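Long-range contacts in enzyme subtilase SubTY from Bacillus sp. TY145 (PDB 5FFN), which probably hydrolyses peptide bonds as a subtilisin-like serine protease, and binds calcium and sodium ions: residues T40-L45 with E236-T241; A46-Q51 with A98-Y103; G174-G179 with Q222-E227. One frame throughout, in Å; residues are numbered along the deposited sequence.

Contacts 1 and 2, their centres about 12 Å apart, touch where Thr40 CG2 packs on Ala49 CB at 3.5 Å; 40-45 and 46-51 are successive pieces of the connection from strand 29-35 into strand 49-54. Contact 3 lies on the opposite side of the chain's centre, about 32 and 31 Å from them, centre to centre. Contact 1 is buried and small, with a methyl on an imidazole and no hydrogen bond between its segments. Contact 2 is partly buried strand pairing, rich in backbone bonds, with waters and charged side chains where it opens to the surface. Contact 3, buried like contact 1, joins two irregular loops, one of which supplies calcium ligands, through an arginine and an isoleucine.

Contact 1: residues T40-L45 with E236-T241; sequences TSHLDL and ESTWYT
Where the hairpin of strands 235-238 and 244-247 meets the loop after strand 29-35, Thr238 lays its methyl on the imidazole of His42. The methyl carbon CG2 stands 3.6 Å from the centroid of the His42 ring and 17° off its normal, displaced a little toward the rim, in a CH-pi contact. At CE1 of His42 the same Thr238 CG2 approaches to 3.5 Å. The ring edge is used as well: Trp239 O lies in its plane, 3.2 Å from His42 CD2.

Both ring nitrogens are engaged. Asp44 N donates to His42 ND1 at 3.1 Å, nearly straight and in the ring plane, while His42 NE2 bonds to Gly243 O on the hairpin, consistent with a neutral ring protonated at NE2. The anti torsion (chi1 -166°) carries CG toward Thr238, and the bonds at ND1 and NE2 then hold the ring's rotation. The loop turns tightly here, Leu45 N bonding to His42 O.

On the flank of the methyl, Asp44 CB comes to 3.9 Å from Thr238 CG2, and the carboxylate OD2 of Asp44 bonds to Tyr244 OH and Val91 N. Thr238 OG1 points elsewhere, to Thr74 O in helix 72-81. A two-stranded beta hairpin is thereby docked through its turn-side end on a loop of the subtilase alpha/beta fold.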
loop_
_atom_site.group_PDB
_atom_site.type_symbol
_atom_site.label_atom_id
_atom_site.label_comp_id
_atom_site.label_asym_id
_atom_site.label_seq_id
_atom_site.Cartn_x
_atom_site.Cartn_y
_atom_site.Cartn_z
ATOM N N THR A 40 6.898 -15.775 6.109
ATOM C CA THR A 40 7.950 -15.306 6.997
ATOM C C THR A 40 9.234 -16.170 6.914
ATOM O O THR A 40 10.273 -15.744 7.407
ATOM C CB THR A 40 7.470 -15.211 8.485
ATOM O OG1 THR A 40 7.086 -16.504 8.973
ATOM C CG2 THR A 40 6.260 -14.223 8.659
ATOM N N SER A 41 9.136 -17.351 6.293
ATOM C CA SER A 41 10.273 -18.260 6.124
ATOM C C SER A 41 10.953 -18.089 4.772
ATOM O O SER A 41 11.863 -18.845 4.412
ATOM C CB SER A 41 9.801 -19.717 6.291
ATOM O OG SER A 41 9.525 -19.971 7.650
ATOM N N HIS A 42 10.526 -17.091 3.992
ATOM C CA HIS A 42 11.264 -16.728 2.804
ATOM C C HIS A 42 12.696 -16.393 3.284
ATOM O O HIS A 42 12.885 -15.822 4.370
ATOM C CB HIS A 42 10.628 -15.506 2.143
ATOM C CG HIS A 42 11.095 -15.237 0.759
ATOM N ND1 HIS A 42 12.376 -14.818 0.471
ATOM C CD2 HIS A 42 10.442 -15.288 -0.419
ATOM C CE1 HIS A 42 12.491 -14.647 -0.825
ATOM N NE2 HIS A 42 11.320 -14.892 -1.388
ATOM N N LEU A 43 13.683 -16.760 2.472
ATOM C CA LEU A 43 15.087 -16.565 2.828
ATOM C C LEU A 43 15.416 -15.100 3.096
ATOM O O LEU A 43 16.201 -14.783 3.965
ATOM C CB LEU A 43 15.977 -17.091 1.727
ATOM C CG LEU A 43 16.213 -18.602 1.739
ATOM C CD1 LEU A 43 17.015 -18.972 0.537
ATOM C CD2 LEU A 43 16.927 -19.007 3.000
ATOM N N ASP A 44 14.744 -14.211 2.373
ATOM C CA ASP A 44 14.973 -12.767 2.540
ATOM C C ASP A 44 14.151 -12.125 3.652
ATOM O O ASP A 44 14.346 -10.960 3.953
ATOM C CB ASP A 44 14.773 -12.072 1.198
ATOM C CG ASP A 44 15.701 -12.591 0.116
ATOM O OD1 ASP A 44 16.750 -13.226 0.443
ATOM O OD2 ASP A 44 15.415 -12.357 -1.068
ATOM N N LEU A 45 13.235 -12.880 4.266
ATOM C CA LEU A 45 12.498 -12.414 5.419
ATOM C C LEU A 45 12.817 -13.141 6.726
ATOM O O LEU A 45 12.361 -12.741 7.792
ATOM C CB LEU A 45 10.970 -12.512 5.124
ATOM C CG LEU A 45 10.463 -11.780 3.884
ATOM C CD1 LEU A 45 8.950 -11.970 3.770
ATOM C CD2 LEU A 45 10.805 -10.275 3.928
ATOM N N GLU A 236 9.568 -5.434 -8.292
ATOM C CA GLU A 236 10.022 -6.763 -7.880
ATOM C C GLU A 236 10.229 -6.899 -6.390
ATOM O O GLU A 236 10.797 -6.026 -5.716
ATOM C CB GLU A 236 11.328 -7.086 -8.612
ATOM C CG GLU A 236 11.852 -8.468 -8.368
ATOM C CD GLU A 236 13.085 -8.793 -9.228
ATOM O OE1 GLU A 236 13.598 -7.865 -9.924
ATOM O OE2 GLU A 236 13.475 -9.995 -9.231
ATOM N N SER A 237 9.736 -8.004 -5.824
ATOM C CA SER A 237 9.924 -8.270 -4.437
ATOM C C SER A 237 9.757 -9.781 -4.205
ATOM O O SER A 237 9.584 -10.551 -5.180
ATOM C CB SER A 237 8.909 -7.468 -3.580
ATOM O OG SER A 237 9.197 -7.550 -2.224
ATOM N N THR A 238 9.811 -10.123 -2.929
ATOM C CA THR A 238 9.638 -11.472 -2.383
ATOM C C THR A 238 8.221 -12.012 -2.682
ATOM O O THR A 238 7.266 -11.249 -2.745
ATOM C CB THR A 238 9.881 -11.479 -0.897
ATOM O OG1 THR A 238 9.177 -10.415 -0.241
ATOM C CG2 THR A 238 11.369 -11.343 -0.534
ATOM N N TRP A 239 8.115 -13.336 -2.842
ATOM C CA TRP A 239 6.853 -13.991 -3.202
ATOM C C TRP A 239 6.606 -15.214 -2.333
ATOM O O TRP A 239 7.526 -15.793 -1.748
ATOM C CB TRP A 239 6.851 -14.340 -4.673
ATOM C CG TRP A 239 5.516 -14.576 -5.287
ATOM C CD1 TRP A 239 5.051 -15.730 -5.872
ATOM C CD2 TRP A 239 4.476 -13.618 -5.417
ATOM N NE1 TRP A 239 3.785 -15.533 -6.368
ATOM C CE2 TRP A 239 3.406 -14.242 -6.088
ATOM C CE3 TRP A 239 4.350 -12.276 -5.030
ATOM C CZ2 TRP A 239 2.223 -13.568 -6.379
ATOM C CZ3 TRP A 239 3.198 -11.602 -5.354
ATOM C CH2 TRP A 239 2.145 -12.247 -6.010
ATOM N N TYR A 240 5.321 -15.550 -2.172
ATOM C CA TYR A 240 4.902 -16.485 -1.151
ATOM C C TYR A 240 5.377 -17.928 -1.422
ATOM O O TYR A 240 5.421 -18.718 -0.497
ATOM C CB TYR A 240 3.362 -16.485 -0.960
ATOM C CG TYR A 240 2.566 -17.235 -2.011
ATOM C CD1 TYR A 240 2.360 -16.718 -3.280
ATOM C CD2 TYR A 240 1.952 -18.459 -1.682
ATOM C CE1 TYR A 240 1.613 -17.412 -4.218
ATOM C CE2 TYR A 240 1.196 -19.140 -2.592
ATOM C CZ TYR A 240 1.026 -18.643 -3.849
ATOM O OH TYR A 240 0.263 -19.360 -4.761
ATOM N N THR A 241 5.724 -18.220 -2.651
ATOM C CA THR A 241 6.274 -19.539 -2.973
ATOM C C THR A 241 7.790 -19.660 -2.807
ATOM O O THR A 241 8.343 -20.759 -3.023
ATOM C CB THR A 241 5.855 -19.966 -4.354
ATOM O OG1 THR A 241 6.170 -18.956 -5.306
ATOM C CG2 THR A 241 4.339 -20.224 -4.372
#

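Contact 2: residues A46-Q51 with A98-Y103; sequences AGSAEQ and AKLWAY
Gln51 and Tyr103 meet through a short bond, Tyr103 OH donating to Gln51 OE1 at 2.6 Å from above the amide plane. Lys53 NZ also donates to Gln51 OE1, and Gln51 NE2 to Glu127 OE1 on helix 114-131, so both amide ends are satisfied. The amide lies flat over Trp101, the planes 14° apart. Gln51 CG, anti to the carbonyl carbon (chi1 -58°), stands 3.7 Å from the centroid of the five-membered ring, and the extended chain carries the amide on across the indole.

The backbones pair in parallel toward one side of the central subtilase sheet, where 99-104 also pairs with 29-35. Leu100 N donates to Ser48 O at 2.9 Å, and Ala102 N to Gln51 O. Between them a beta bulge shifts the register by one, and Leu100 O accepts twice, from Glu50 N (2.8 Å) and weakly from Gln51 N (3.4 Å).

Lys99 NZ donates to Gly47 O at 3.1 Å and to a water that also touches Glu50 OE2. The Lys99 and Glu50 side chains cross at about a right angle, Lys99 CG 3.5 Å from Glu50 OE2. Glu50 OE1 forms a salt bridge with Lys30 NZ and shares a second water with Trp101 NE1.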
loop_
_atom_site.group_PDB
_atom_site.type_symbol
_atom_site.label_atom_id
_atom_site.label_comp_id
_atom_site.label_asym_id
_atom_site.label_seq_id
_atom_site.Cartn_x
_atom_site.Cartn_y
_atom_site.Cartn_z
ATOM N N ALA A 46 13.631 -14.195 6.662
ATOM C CA ALA A 46 13.815 -15.066 7.784
ATOM C C ALA A 46 14.312 -14.311 8.974
ATOM O O ALA A 46 15.216 -13.495 8.855
ATOM C CB ALA A 46 14.762 -16.213 7.417
ATOM N N GLY A 47 13.687 -14.574 10.114
ATOM C CA GLY A 47 14.064 -13.987 11.392
ATOM C C GLY A 47 13.541 -12.583 11.619
ATOM O O GLY A 47 13.703 -12.008 12.717
ATOM N N SER A 48 12.840 -12.038 10.633
ATOM C CA SER A 48 12.286 -10.683 10.787
ATOM C C SER A 48 10.953 -10.644 11.513
ATOM O O SER A 48 10.654 -9.666 12.196
ATOM C CB SER A 48 12.153 -9.979 9.428
ATOM O OG SER A 48 11.238 -10.630 8.548
ATOM N N ALA A 49 10.173 -11.711 11.405
ATOM C CA ALA A 49 8.822 -11.717 11.990
ATOM C C ALA A 49 8.844 -11.879 13.487
ATOM O O ALA A 49 9.164 -12.966 13.984
ATOM C CB ALA A 49 7.977 -12.814 11.350
ATOM N N GLU A 50 8.505 -10.832 14.215
ATOM C CA GLU A 50 8.328 -10.906 15.649
ATOM C C GLU A 50 6.905 -11.185 16.090
ATOM O O GLU A 50 6.672 -11.545 17.253
ATOM C CB GLU A 50 8.859 -9.642 16.344
ATOM C CG GLU A 50 10.380 -9.640 16.272
ATOM C CD GLU A 50 11.082 -8.518 16.991
ATOM O OE1 GLU A 50 10.441 -7.488 17.306
ATOM O OE2 GLU A 50 12.319 -8.707 17.236
ATOM N N GLN A 51 5.938 -10.890 15.224
ATOM C CA GLN A 51 4.529 -11.265 15.469
ATOM C C GLN A 51 3.965 -11.832 14.173
ATOM O O GLN A 51 4.373 -11.448 13.074
ATOM C CB GLN A 51 3.659 -10.112 15.990
ATOM C CG GLN A 51 4.091 -9.442 17.283
ATOM C CD GLN A 51 2.979 -8.713 17.972
ATOM O OE1 GLN A 51 1.832 -8.752 17.539
ATOM N NE2 GLN A 51 3.303 -8.011 19.064
ATOM N N ALA A 98 14.582 -3.476 10.137
ATOM C CA ALA A 98 13.290 -3.360 10.853
ATOM C C ALA A 98 12.745 -4.764 11.104
ATOM O O ALA A 98 13.126 -5.716 10.418
ATOM C CB ALA A 98 12.272 -2.517 10.050
ATOM N N LYS A 99 11.864 -4.873 12.083
ATOM C CA LYS A 99 11.185 -6.130 12.373
ATOM C C LYS A 99 9.735 -6.076 11.870
ATOM O O LYS A 99 9.159 -5.018 11.741
ATOM C CB LYS A 99 11.234 -6.437 13.845
ATOM C CG LYS A 99 12.643 -6.825 14.324
ATOM C CD LYS A 99 13.207 -8.086 13.696
ATOM C CE LYS A 99 14.652 -8.303 14.259
ATOM N NZ LYS A 99 15.238 -9.595 13.788
ATOM N N LEU A 100 9.190 -7.264 11.651
ATOM C CA LEU A 100 7.906 -7.441 10.983
ATOM C C LEU A 100 6.854 -7.926 11.971
ATOM O O LEU A 100 7.079 -8.852 12.763
ATOM C CB LEU A 100 8.068 -8.360 9.773
ATOM C CG LEU A 100 6.810 -8.896 9.097
ATOM C CD1 LEU A 100 6.056 -7.767 8.359
ATOM C CD2 LEU A 100 7.108 -9.976 8.119
ATOM N N TRP A 101 5.694 -7.270 11.953
ATOM C CA TRP A 101 4.502 -7.842 12.564
ATOM C C TRP A 101 3.577 -8.223 11.386
ATOM O O TRP A 101 2.977 -7.349 10.723
ATOM C CB TRP A 101 3.824 -6.903 13.534
ATOM C CG TRP A 101 4.563 -6.488 14.833
ATOM C CD1 TRP A 101 5.806 -6.885 15.237
ATOM C CD2 TRP A 101 4.048 -5.665 15.874
ATOM N NE1 TRP A 101 6.101 -6.354 16.466
ATOM C CE2 TRP A 101 5.039 -5.605 16.891
ATOM C CE3 TRP A 101 2.836 -4.964 16.069
ATOM C CZ2 TRP A 101 4.880 -4.857 18.035
ATOM C CZ3 TRP A 101 2.681 -4.232 17.223
ATOM C CH2 TRP A 101 3.702 -4.203 18.217
ATOM N N ALA A 102 3.453 -9.522 11.130
ATOM C CA ALA A 102 2.713 -10.012 9.968
ATOM C C ALA A 102 1.290 -10.323 10.417
ATOM O O ALA A 102 1.061 -11.324 11.077
ATOM C CB ALA A 102 3.379 -11.229 9.353
ATOM N N TYR A 103 0.345 -9.428 10.095
ATOM C CA TYR A 103 -1.053 -9.589 10.518
ATOM C C TYR A 103 -1.905 -9.896 9.306
ATOM O O TYR A 103 -2.016 -9.080 8.395
ATOM C CB TYR A 103 -1.566 -8.332 11.182
ATOM C CG TYR A 103 -1.131 -8.073 12.600
ATOM C CD1 TYR A 103 -0.023 -8.710 13.191
ATOM C CD2 TYR A 103 -1.811 -7.123 13.364
ATOM C CE1 TYR A 103 0.363 -8.411 14.500
ATOM C CE2 TYR A 103 -1.444 -6.844 14.669
ATOM C CZ TYR A 103 -0.324 -7.499 15.230
ATOM O OH TYR A 103 0.016 -7.164 16.537
HETATM O O HOH W 1 8.114 -7.042 18.294
HETATM O O HOH W 2 13.725 -10.748 15.951
#

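Contact 3: residues G174-G179 with Q222-E227; sequences GSNTIG and QERDIE. With CA (calcium ion), chain C.
The type II beta turn Gln222-Asp225, which supplies two ligands of a calcium site, presents Arg224 to Asn176 in the facing loop. The guanidinium grips Asn176 side-on with two nitrogens. Arg224 NE donates to Asn176 OD1 at 2.7 Å, almost straight (175°), and Arg224 NH2 donates to Asn176 O at 3.0 Å; a weak third bond joins NH2 to OD1. Both acceptors lie close to the guanidinium plane, while the Asn176 amide stands nearly perpendicular to it, 89° between the planes. The arginine chain reaches this point by bending at chi3 (74°), which swings NE round toward OD1.

Ile178 closes the contact from another side. Its CG2 lies over one face of the guanidinium, toward the rim, and 3.6 Å from Arg224 CA, so the methyl fits against both the backbone and the charged end. Its CD1 reaches 3.8 Å from Ile226 CD1. A leucine in place of Arg224 would probably leave Asn176 O and OD1 without these donors and the Asn176 amide freer to turn.

The turn itself is tied to the metal. Gln222 OE1 at 2.4 Å and Asp225 OD2 at 2.3 Å bind the calcium ion, with a water, Thr215 O, Asp218 OD1 and Ile220 O completing six ligands. Asp225 OD2 also accepts Gln222 N, which ties the ends of the turn together. Ile178 of the one loop and Ile226 of the other pack on Ala189 and Ala191 of strand 188-194, while Glu227 leads into strand 228-231 and forms a salt bridge with Arg277 of helix 273-286.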
loop_
_atom_site.group_PDB
_atom_site.type_symbol
_atom_site.label_atom_id
_atom_site.label_comp_id
_atom_site.label_asym_id
_atom_site.label_seq_id
_atom_site.Cartn_x
_atom_site.Cartn_y
_atom_site.Cartn_z
ATOM N N GLY A 174 -8.796 9.843 -13.106
ATOM C CA GLY A 174 -9.857 10.786 -12.825
ATOM C C GLY A 174 -9.663 11.383 -11.447
ATOM O O GLY A 174 -9.134 10.713 -10.538
ATOM N N SER A 175 -10.044 12.649 -11.307
ATOM C CA SER A 175 -9.878 13.400 -10.060
ATOM C C SER A 175 -10.802 12.894 -8.958
ATOM O O SER A 175 -11.895 12.387 -9.224
ATOM C CB SER A 175 -10.122 14.888 -10.328
ATOM O OG SER A 175 -9.211 15.348 -11.328
ATOM N N ASN A 176 -10.347 13.017 -7.710
ATOM C CA ASN A 176 -11.147 12.680 -6.523
ATOM C C ASN A 176 -11.585 11.233 -6.439
ATOM O O ASN A 176 -12.692 10.930 -5.981
ATOM C CB ASN A 176 -12.389 13.584 -6.412
ATOM C CG ASN A 176 -12.805 13.808 -4.973
ATOM O OD1 ASN A 176 -12.049 13.481 -4.069
ATOM N ND2 ASN A 176 -13.983 14.378 -4.753
ATOM N N THR A 177 -10.714 10.343 -6.877
ATOM C CA THR A 177 -10.940 8.901 -6.864
ATOM C C THR A 177 -10.199 8.190 -5.712
ATOM O O THR A 177 -10.259 6.949 -5.605
ATOM C CB THR A 177 -10.497 8.271 -8.216
ATOM O OG1 THR A 177 -9.198 8.743 -8.596
ATOM C CG2 THR A 177 -11.509 8.609 -9.366
ATOM N N ILE A 178 -9.494 8.974 -4.889
ATOM C CA ILE A 178 -8.780 8.454 -3.697
ATOM C C ILE A 178 -9.719 7.544 -2.895
ATOM O O ILE A 178 -10.913 7.844 -2.750
ATOM C CB ILE A 178 -8.206 9.639 -2.849
ATOM C CG1 ILE A 178 -7.281 9.143 -1.723
ATOM C CG2 ILE A 178 -9.322 10.492 -2.295
ATOM C CD1 ILE A 178 -6.586 10.303 -0.942
ATOM N N GLY A 179 -9.204 6.431 -2.406
ATOM C CA GLY A 179 -9.955 5.546 -1.499
ATOM C C GLY A 179 -9.446 5.584 -0.056
ATOM O O GLY A 179 -8.683 6.475 0.354
ATOM N N GLN A 222 -6.130 17.302 4.443
ATOM C CA GLN A 222 -7.543 17.051 4.734
ATOM C C GLN A 222 -7.905 15.645 4.256
ATOM O O GLN A 222 -7.110 14.952 3.604
ATOM C CB GLN A 222 -8.462 18.107 4.079
ATOM C CG GLN A 222 -8.299 19.540 4.645
ATOM C CD GLN A 222 -7.187 20.370 3.994
ATOM O OE1 GLN A 222 -6.876 20.219 2.808
ATOM N NE2 GLN A 222 -6.596 21.275 4.781
ATOM N N GLU A 223 -9.082 15.188 4.661
ATOM C CA GLU A 223 -9.624 13.962 4.106
ATOM C C GLU A 223 -9.677 14.075 2.570
ATOM O O GLU A 223 -10.006 15.141 2.035
ATOM C CB GLU A 223 -11.000 13.700 4.690
ATOM C CG GLU A 223 -11.545 12.349 4.383
ATOM C CD GLU A 223 -12.757 12.020 5.255
ATOM O OE1 GLU A 223 -12.618 11.359 6.296
ATOM O OE2 GLU A 223 -13.831 12.439 4.853
ATOM N N ARG A 224 -9.272 12.988 1.892
ATOM C CA ARG A 224 -9.265 12.848 0.415
ATOM C C ARG A 224 -8.032 13.547 -0.220
ATOM O O ARG A 224 -7.978 13.727 -1.434
ATOM C CB ARG A 224 -10.571 13.319 -0.237
ATOM C CG ARG A 224 -11.846 12.697 0.338
ATOM C CD ARG A 224 -13.055 13.075 -0.535
ATOM N NE ARG A 224 -13.055 12.336 -1.791
ATOM C CZ ARG A 224 -13.555 11.112 -1.937
ATOM N NH1 ARG A 224 -14.124 10.468 -0.927
ATOM N NH2 ARG A 224 -13.474 10.510 -3.113
ATOM N N ASP A 225 -6.998 13.838 0.583
ATOM C CA ASP A 225 -5.773 14.368 0.027
ATOM C C ASP A 225 -4.712 13.275 -0.088
ATOM O O ASP A 225 -4.488 12.481 0.838
ATOM C CB ASP A 225 -5.177 15.477 0.892
ATOM C CG ASP A 225 -5.959 16.786 0.853
ATOM O OD1 ASP A 225 -6.890 16.953 0.064
ATOM O OD2 ASP A 225 -5.598 17.630 1.677
ATOM N N ILE A 226 -4.028 13.263 -1.228
ATOM C CA ILE A 226 -2.822 12.453 -1.394
ATOM C C ILE A 226 -1.698 13.095 -0.585
ATOM O O ILE A 226 -1.567 14.302 -0.529
ATOM C CB ILE A 226 -2.321 12.377 -2.897
ATOM C CG1 ILE A 226 -3.460 11.879 -3.784
ATOM C CG2 ILE A 226 -1.031 11.593 -3.036
ATOM C CD1 ILE A 226 -3.824 10.416 -3.510
ATOM N N GLU A 227 -0.899 12.291 0.065
ATOM C CA GLU A 227 0.201 12.851 0.901
ATOM C C GLU A 227 1.589 12.804 0.223
ATOM O O GLU A 227 2.298 13.807 0.157
ATOM C CB GLU A 227 0.192 12.157 2.259
ATOM C CG GLU A 227 1.052 12.814 3.322
ATOM C CD GLU A 227 0.468 12.622 4.738
ATOM O OE1 GLU A 227 -0.748 12.328 4.873
ATOM O OE2 GLU A 227 1.217 12.780 5.712
HETATM CA CA CA C . -4.914 19.861 1.503
HETATM O O HOH W 3 -3.092 19.007 0.362
#